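Local coordinates for LC-Est1C (Uncultured organism, PDB 3WYD), which acts as a carboxylesterase of the alpha/beta hydrolase fold, the C-terminal catalytic domain of a metagenome-derived enzyme that hydrolyses ester bonds, at residues Ala138-Gly143 against Ser199-Thr204; Tyr23-Pro28 against Ile72-Lys77. All coordinates share one frame; numbering follows the deposited sequence.

Interaction 1: residues Ala138-Gly143 against Ser199-Thr204; sequences APVAGG and SVAART
V140 CG1 meets V200 CG2 methyl to methyl at 3.8 Å, and this pair is the tight point where the end of strand 136-140 meets the short, weakly bonded helix 199-203. V140 sends CG1 out anti to its backbone N (chi1 -180°), which carries that methyl from the strand onto the helix backbone, where it also lies 4.0 Å from A201 CA. V200 CG1 lies anti to the carbonyl carbon (chi1 -63°), which leaves CG2 between the backbone N and the carbonyl carbon, facing V140, and the two valines slide past each other in opposite directions. A141, just beyond the strand, adds its CB at 4.3 Å from V200 CG2. The arrangement belongs to the alpha/beta hydrolase fold: strand 136-140 is an inner parallel strand of the central sheet, and the loop that follows begins with A141. S117, H197 and D165 probably form the Ser-His-Asp triad, with S117 on what looks like the GxSxG nucleophile elbow, as in other hydrolases of this fold. A141 touches this probable triad, so the contact borders the likely active site. H116 reaches V140, A141 and A201, while V160 of strand 157-162 packs on V140, V200 and T204. Toward T204 the fit is looser: V140 CG2 stands 4.5 Å from T204 OG1. T204 OG1 turns back to its own segment and donates to V200 O over 2.9 Å, in the carbonyl plane with a C=O...O angle of 159°, so a buried polar atom is satisfied beside the valine methyls. T204 N also bonds to A201 O. On the far side of the helix from the strand, S199 and R203 are exposed to solvent and A202 partly so.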
ATOM      1  N   ALA A 138      -0.693   7.109 -15.897  1.00 10.28           N
ATOM      2  CA  ALA A 138      -0.489   8.293 -15.045  1.00  9.95           C
ATOM      3  C   ALA A 138      -0.438   7.876 -13.566  1.00 10.51           C
ATOM      4  O   ALA A 138      -1.433   8.003 -12.823  1.00 11.04           O
ATOM      5  CB  ALA A 138      -1.597   9.336 -15.301  1.00 10.65           C
ATOM      6  N   PRO A 139       0.727   7.406 -13.108  1.00  9.17           N
ATOM      7  CA  PRO A 139       0.868   7.147 -11.660  1.00  8.36           C
ATOM      8  C   PRO A 139       1.048   8.411 -10.828  1.00 11.05           C
ATOM      9  O   PRO A 139       1.894   9.296 -11.157  1.00 11.58           O
ATOM     10  CB  PRO A 139       2.116   6.256 -11.579  1.00  9.88           C
ATOM     11  CG  PRO A 139       2.902   6.644 -12.816  1.00 13.97           C
ATOM     12  CD  PRO A 139       1.926   7.045 -13.879  1.00 12.14           C
ATOM     13  N   VAL A 140       0.290   8.482  -9.735  1.00  9.32           N
ATOM     14  CA  VAL A 140       0.292   9.663  -8.860  1.00 10.05           C
ATOM     15  C   VAL A 140       0.740   9.262  -7.444  1.00 10.10           C
ATOM     16  O   VAL A 140       0.114   8.396  -6.825  1.00 11.06           O
ATOM     17  CB  VAL A 140      -1.128  10.279  -8.811  1.00  9.81           C
ATOM     18  CG1 VAL A 140      -1.132  11.514  -7.902  1.00 10.87           C
ATOM     19  CG2 VAL A 140      -1.569  10.676 -10.257  1.00 12.92           C
ATOM     20  N   ALA A 141       1.825   9.876  -6.965  1.00 10.01           N
ATOM     21  CA  ALA A 141       2.362   9.637  -5.616  1.00 11.06           C
ATOM     22  C   ALA A 141       2.640   8.156  -5.391  1.00 10.97           C
ATOM     23  O   ALA A 141       2.409   7.596  -4.317  1.00 12.79           O
ATOM     24  CB  ALA A 141       1.433  10.257  -4.517  1.00 12.77           C
ATOM     25  N   GLY A 142       3.223   7.546  -6.427  1.00 10.15           N
ATOM     26  CA  GLY A 142       3.621   6.137  -6.359  1.00 10.25           C
ATOM     27  C   GLY A 142       5.108   5.911  -6.469  1.00 11.03           C
ATOM     28  O   GLY A 142       5.932   6.733  -6.073  1.00 12.27           O
ATOM     29  N   GLY A 143       5.436   4.765  -7.016  1.00 10.85           N
ATOM     30  CA  GLY A 143       6.813   4.321  -7.086  1.00 11.06           C
ATOM     31  C   GLY A 143       6.845   2.947  -7.703  1.00 11.46           C
ATOM     32  O   GLY A 143       5.811   2.427  -8.174  1.00 12.28           O
ATOM     33  N   SER A 199      -2.868  15.808  -1.645  1.00 20.21           N
ATOM     34  CA  SER A 199      -3.250  17.050  -2.365  1.00 21.53           C
ATOM     35  C   SER A 199      -3.053  16.950  -3.877  1.00 22.20           C
ATOM     36  O   SER A 199      -3.924  17.348  -4.650  1.00 24.32           O
ATOM     37  CB  SER A 199      -2.544  18.296  -1.819  1.00 17.92           C
ATOM     38  OG  SER A 199      -1.149  18.373  -2.086  1.00 27.90           O
ATOM     39  N   VAL A 200      -2.063  16.161  -4.274  1.00 16.56           N
ATOM     40  CA  VAL A 200      -1.641  16.173  -5.660  1.00 13.84           C
ATOM     41  C   VAL A 200      -2.587  15.442  -6.586  1.00 15.26           C
ATOM     42  O   VAL A 200      -2.455  15.607  -7.803  1.00 13.64           O
ATOM     43  CB  VAL A 200      -0.208  15.619  -5.847  1.00 13.75           C
ATOM     44  CG1 VAL A 200       0.846  16.482  -5.122  1.00 15.09           C
ATOM     45  CG2 VAL A 200      -0.150  14.179  -5.380  1.00 15.27           C
ATOM     46  N   ALA A 201      -3.470  14.592  -6.047  1.00 15.27           N
ATOM     47  CA  ALA A 201      -4.280  13.708  -6.890  1.00 15.37           C
ATOM     48  C   ALA A 201      -5.412  14.432  -7.626  1.00 15.59           C
ATOM     49  O   ALA A 201      -5.372  14.608  -8.845  1.00 14.39           O
ATOM     50  CB  ALA A 201      -4.827  12.556  -6.068  1.00 16.96           C
ATOM     51  N   ALA A 202      -6.388  14.944  -6.893  1.00 15.87           N
ATOM     52  CA  ALA A 202      -7.474  15.644  -7.590  1.00 14.47           C
ATOM     53  C   ALA A 202      -6.978  16.894  -8.334  1.00 14.92           C
ATOM     54  O   ALA A 202      -7.478  17.176  -9.425  1.00 17.24           O
ATOM     55  CB  ALA A 202      -8.597  16.011  -6.625  1.00 17.41           C
ATOM     56  N   ARG A 203      -5.930  17.552  -7.817  1.00 16.07           N
ATOM     57  CA  ARG A 203      -5.283  18.719  -8.449  1.00 18.35           C
ATOM     58  C   ARG A 203      -4.897  18.439  -9.920  1.00 16.84           C
ATOM     59  O   ARG A 203      -4.928  19.315 -10.787  1.00 18.45           O
ATOM     60  CB  ARG A 203      -3.985  19.045  -7.673  1.00 18.85           C
ATOM     61  CG  ARG A 203      -3.185  20.148  -8.317  1.00 25.30           C
ATOM     62  CD  ARG A 203      -1.807  20.214  -7.725  1.00 26.27           C
ATOM     63  NE  ARG A 203      -1.052  21.337  -8.243  1.00 27.78           N
ATOM     64  CZ  ARG A 203      -0.821  22.440  -7.528  1.00 25.29           C
ATOM     65  NH1 ARG A 203      -1.243  22.490  -6.267  1.00 23.26           N
ATOM     66  NH2 ARG A 203      -0.033  23.387  -8.006  1.00 29.88           N
ATOM     67  N   THR A 204      -4.517  17.191 -10.193  1.00 12.79           N
ATOM     68  CA  THR A 204      -3.958  16.866 -11.508  1.00 13.08           C
ATOM     69  C   THR A 204      -4.886  15.989 -12.371  1.00 13.77           C
ATOM     70  O   THR A 204      -4.441  15.471 -13.403  1.00 12.41           O
ATOM     71  CB  THR A 204      -2.548  16.223 -11.432  1.00 12.34           C
ATOM     72  OG1 THR A 204      -2.580  15.044 -10.613  1.00 12.63           O
ATOM     73  CG2 THR A 204      -1.506  17.229 -10.895  1.00 12.84           C
TER

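Interaction 2: residues Tyr23-Pro28 against Ile72-Lys77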
ATOM      1  N   TYR A  23     -16.174  -4.063  -8.769  1.00 22.27           N
ATOM      2  CA  TYR A  23     -15.658  -2.817  -9.283  1.00 18.46           C
ATOM      3  C   TYR A  23     -16.799  -1.864  -9.523  1.00 15.67           C
ATOM      4  O   TYR A  23     -17.977  -2.283  -9.497  1.00 17.93           O
ATOM      5  CB  TYR A  23     -14.816  -3.035 -10.548  1.00 17.46           C
ATOM      6  CG  TYR A  23     -15.556  -3.628 -11.717  1.00 16.02           C
ATOM      7  CD1 TYR A  23     -15.704  -5.003 -11.832  1.00 21.50           C
ATOM      8  CD2 TYR A  23     -15.993  -2.842 -12.739  1.00 15.16           C
ATOM      9  CE1 TYR A  23     -16.269  -5.577 -12.983  1.00 21.32           C
ATOM     10  CE2 TYR A  23     -16.578  -3.377 -13.859  1.00 18.11           C
ATOM     11  CZ  TYR A  23     -16.705  -4.752 -13.969  1.00 19.68           C
ATOM     12  OH  TYR A  23     -17.322  -5.271 -15.086  1.00 24.45           O
ATOM     13  N   ARG A  24     -16.495  -0.582  -9.670  1.00 15.87           N
ATOM     14  CA  ARG A  24     -17.474   0.426 -10.042  1.00 16.87           C
ATOM     15  C   ARG A  24     -17.202   0.878 -11.454  1.00 18.62           C
ATOM     16  O   ARG A  24     -16.054   0.891 -11.907  1.00 19.24           O
ATOM     17  CB  ARG A  24     -17.432   1.643  -9.102  1.00 19.49           C
ATOM     18  CG  ARG A  24     -17.914   1.336  -7.694  1.00 21.09           C
ATOM     19  CD  ARG A  24     -19.452   1.372  -7.622  1.00 18.75           C
ATOM     20  NE  ARG A  24     -20.097   2.530  -8.261  1.00 22.53           N
ATOM     21  CZ  ARG A  24     -20.357   3.696  -7.671  1.00 17.88           C
ATOM     22  NH1 ARG A  24     -19.975   3.934  -6.422  1.00 22.20           N
ATOM     23  NH2 ARG A  24     -21.025   4.643  -8.316  1.00 23.35           N
ATOM     24  N   LEU A  25     -18.250   1.251 -12.154  1.00 16.04           N
ATOM     25  CA  LEU A  25     -18.154   1.659 -13.526  1.00 17.05           C
ATOM     26  C   LEU A  25     -18.811   3.026 -13.721  1.00 18.10           C
ATOM     27  O   LEU A  25     -19.896   3.293 -13.169  1.00 20.22           O
ATOM     28  CB  LEU A  25     -18.823   0.598 -14.389  1.00 18.56           C
ATOM     29  CG  LEU A  25     -18.413   0.430 -15.835  1.00 22.24           C
ATOM     30  CD1 LEU A  25     -16.956   0.064 -16.043  1.00 20.01           C
ATOM     31  CD2 LEU A  25     -19.315  -0.691 -16.352  1.00 24.90           C
ATOM     32  N   TYR A  26     -18.133   3.942 -14.408  1.00 15.96           N
ATOM     33  CA  TYR A  26     -18.783   5.145 -14.933  1.00 15.72           C
ATOM     34  C   TYR A  26     -18.924   5.054 -16.430  1.00 16.13           C
ATOM     35  O   TYR A  26     -17.951   4.816 -17.137  1.00 15.46           O
ATOM     36  CB  TYR A  26     -17.995   6.429 -14.608  1.00 16.02           C
ATOM     37  CG  TYR A  26     -18.773   7.673 -15.031  1.00 17.87           C
ATOM     38  CD1 TYR A  26     -19.807   8.155 -14.233  1.00 19.53           C
ATOM     39  CD2 TYR A  26     -18.593   8.241 -16.289  1.00 18.51           C
ATOM     40  CE1 TYR A  26     -20.579   9.241 -14.649  1.00 22.75           C
ATOM     41  CE2 TYR A  26     -19.369   9.305 -16.722  1.00 21.42           C
ATOM     42  CZ  TYR A  26     -20.386   9.781 -15.894  1.00 19.59           C
ATOM     43  OH  TYR A  26     -21.162  10.842 -16.324  1.00 23.46           O
ATOM     44  N   VAL A  27     -20.143   5.307 -16.952  1.00 18.97           N
ATOM     45  CA  VAL A  27     -20.423   5.252 -18.403  1.00 19.32           C
ATOM     46  C   VAL A  27     -20.990   6.613 -18.856  1.00 20.17           C
ATOM     47  O   VAL A  27     -22.015   7.074 -18.310  1.00 21.31           O
ATOM     48  CB  VAL A  27     -21.432   4.099 -18.718  1.00 19.30           C
ATOM     49  CG1 VAL A  27     -21.830   4.075 -20.205  1.00 20.78           C
ATOM     50  CG2 VAL A  27     -20.848   2.757 -18.349  1.00 21.12           C
ATOM     51  N   PRO A  28     -20.284   7.326 -19.751  1.00 19.99           N
ATOM     52  CA  PRO A  28     -20.752   8.664 -20.144  1.00 20.89           C
ATOM     53  C   PRO A  28     -22.130   8.648 -20.767  1.00 22.65           C
ATOM     54  O   PRO A  28     -22.551   7.640 -21.329  1.00 23.19           O
ATOM     55  CB  PRO A  28     -19.743   9.125 -21.193  1.00 22.66           C
ATOM     56  CG  PRO A  28     -18.525   8.326 -20.897  1.00 23.43           C
ATOM     57  CD  PRO A  28     -18.978   7.020 -20.360  1.00 16.61           C
ATOM     58  N   ILE A  72     -15.279   5.793 -20.545  1.00 14.45           N
ATOM     59  CA  ILE A  72     -15.780   4.824 -19.582  1.00 13.24           C
ATOM     60  C   ILE A  72     -14.683   4.665 -18.525  1.00 13.38           C
ATOM     61  O   ILE A  72     -13.501   4.723 -18.890  1.00 13.19           O
ATOM     62  CB  ILE A  72     -16.065   3.461 -20.245  1.00 14.70           C
ATOM     63  CG1 ILE A  72     -17.268   3.643 -21.175  1.00 15.87           C
ATOM     64  CG2 ILE A  72     -16.351   2.409 -19.237  1.00 16.03           C
ATOM     65  CD1 ILE A  72     -17.559   2.437 -22.043  1.00 15.58           C
ATOM     66  N   VAL A  73     -15.045   4.686 -17.234  1.00 15.16           N
ATOM     67  CA  VAL A  73     -14.051   4.511 -16.141  1.00 13.78           C
ATOM     68  C   VAL A  73     -14.401   3.248 -15.373  1.00 15.60           C
ATOM     69  O   VAL A  73     -15.563   3.044 -14.998  1.00 15.41           O
ATOM     70  CB  VAL A  73     -14.073   5.703 -15.150  1.00 13.17           C
ATOM     71  CG1 VAL A  73     -12.975   5.518 -14.068  1.00 12.93           C
ATOM     72  CG2 VAL A  73     -13.891   7.038 -15.892  1.00 15.44           C
ATOM     73  N   ALA A  74     -13.422   2.388 -15.118  1.00 11.89           N
ATOM     74  CA  ALA A  74     -13.598   1.282 -14.188  1.00 11.71           C
ATOM     75  C   ALA A  74     -12.687   1.427 -12.999  1.00 12.62           C
ATOM     76  O   ALA A  74     -11.477   1.682 -13.151  1.00 11.82           O
ATOM     77  CB  ALA A  74     -13.349  -0.099 -14.890  1.00 15.28           C
ATOM     78  N   CYS A  75     -13.243   1.222 -11.821  1.00 13.85           N
ATOM     79  CA  CYS A  75     -12.488   1.362 -10.558  1.00 14.07           C
ATOM     80  C   CYS A  75     -12.506   0.046  -9.819  1.00 14.39           C
ATOM     81  O   CYS A  75     -13.519  -0.286  -9.153  1.00 15.09           O
ATOM     82  CB  CYS A  75     -13.183   2.428  -9.712  1.00 13.39           C
ATOM     83  SG  CYS A  75     -13.157   4.044 -10.507  1.00 18.59           S
ATOM     84  N   PRO A  76     -11.487  -0.805 -10.022  1.00 14.92           N
ATOM     85  CA  PRO A  76     -11.425  -2.083  -9.299  1.00 15.37           C
ATOM     86  C   PRO A  76     -11.264  -1.916  -7.771  1.00 18.47           C
ATOM     87  O   PRO A  76     -10.735  -0.912  -7.267  1.00 19.50           O
ATOM     88  CB  PRO A  76     -10.164  -2.753  -9.835  1.00 18.15           C
ATOM     89  CG  PRO A  76      -9.776  -2.000 -11.029  1.00 17.83           C
ATOM     90  CD  PRO A  76     -10.362  -0.616 -10.954  1.00 15.75           C
ATOM     91  N   LYS A  77     -11.708  -2.922  -7.034  1.00 20.95           N
ATOM     92  CA  LYS A  77     -11.409  -2.976  -5.617  1.00 23.17           C
ATOM     93  C   LYS A  77      -9.994  -3.476  -5.385  1.00 26.86           C
ATOM     94  O   LYS A  77      -9.582  -4.471  -5.967  1.00 30.25           O
ATOM     95  CB  LYS A  77     -12.403  -3.854  -4.876  1.00 23.18           C
ATOM     96  CG  LYS A  77     -12.158  -3.847  -3.365  1.00 25.49           C
ATOM     97  CD  LYS A  77     -13.183  -4.667  -2.594  1.00 33.17           C
ATOM     98  CE  LYS A  77     -12.770  -4.801  -1.132  1.00 37.60           C
ATOM     99  NZ  LYS A  77     -12.805  -3.514  -0.372  1.00 39.01           N
TER
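L25 CD1 touches two apolar groups of strand 72-76, 3.8 Å from A74 CB and 4.0 Å from I72 CG2. With CG anti to the backbone N (chi1 -155°), the leucine leans toward that strand. Y23 joins A74 on this face, its ring oblique to the alanine methyl. On the other face Y26 CB and V73 CB stand 4.0 Å apart, and past the end of strand 23-26 the P28 ring crosses the I72 side chain at about a right angle. Between the faces run four backbone hydrogen bonds of a regular antiparallel ladder: R24 and C75 form one hydrogen-bonded pair, Y26 and V73 the other. C75 N reaches R24 O at 2.8 Å, whereas R24 N approaches C75 O tilted 34° from the carbonyl plane. Farther out, Y23 OH bonds to E99, Y26 OH bonds to E67, and the R24 guanidinium makes a cation-pi contact with F54. Strand 23-26 is outermost in the sheet of this chain, and strand 72-76 separates it from the parallel strand 37-43. Helix 88-103 packs against Y23, L25 and A74, while helix 57-69 lies against Y26 and V73.

Both contacts involve the same central sheet, with centres about 19 Å apart and nearest atoms about 12 Å apart, so they do not touch. Interaction 1 lies in the core, where an inner strand meets a helix through a few apolar side chains beside the probable catalytic residues. Interaction 2 is the partly buried antiparallel edge, joining two neighbouring strands by main-chain hydrogen bonds as well as by side chains, and it buries 433 Å² against 132 Å². Its tyrosine hydroxyls reach glutamates on flanking helices, whereas the hydroxyl of T204, the one at the contact 138-143/199-204, is satisfied within its own segment. Strands 37-43 and 110-116 lie between strands 72-76 and 136-140.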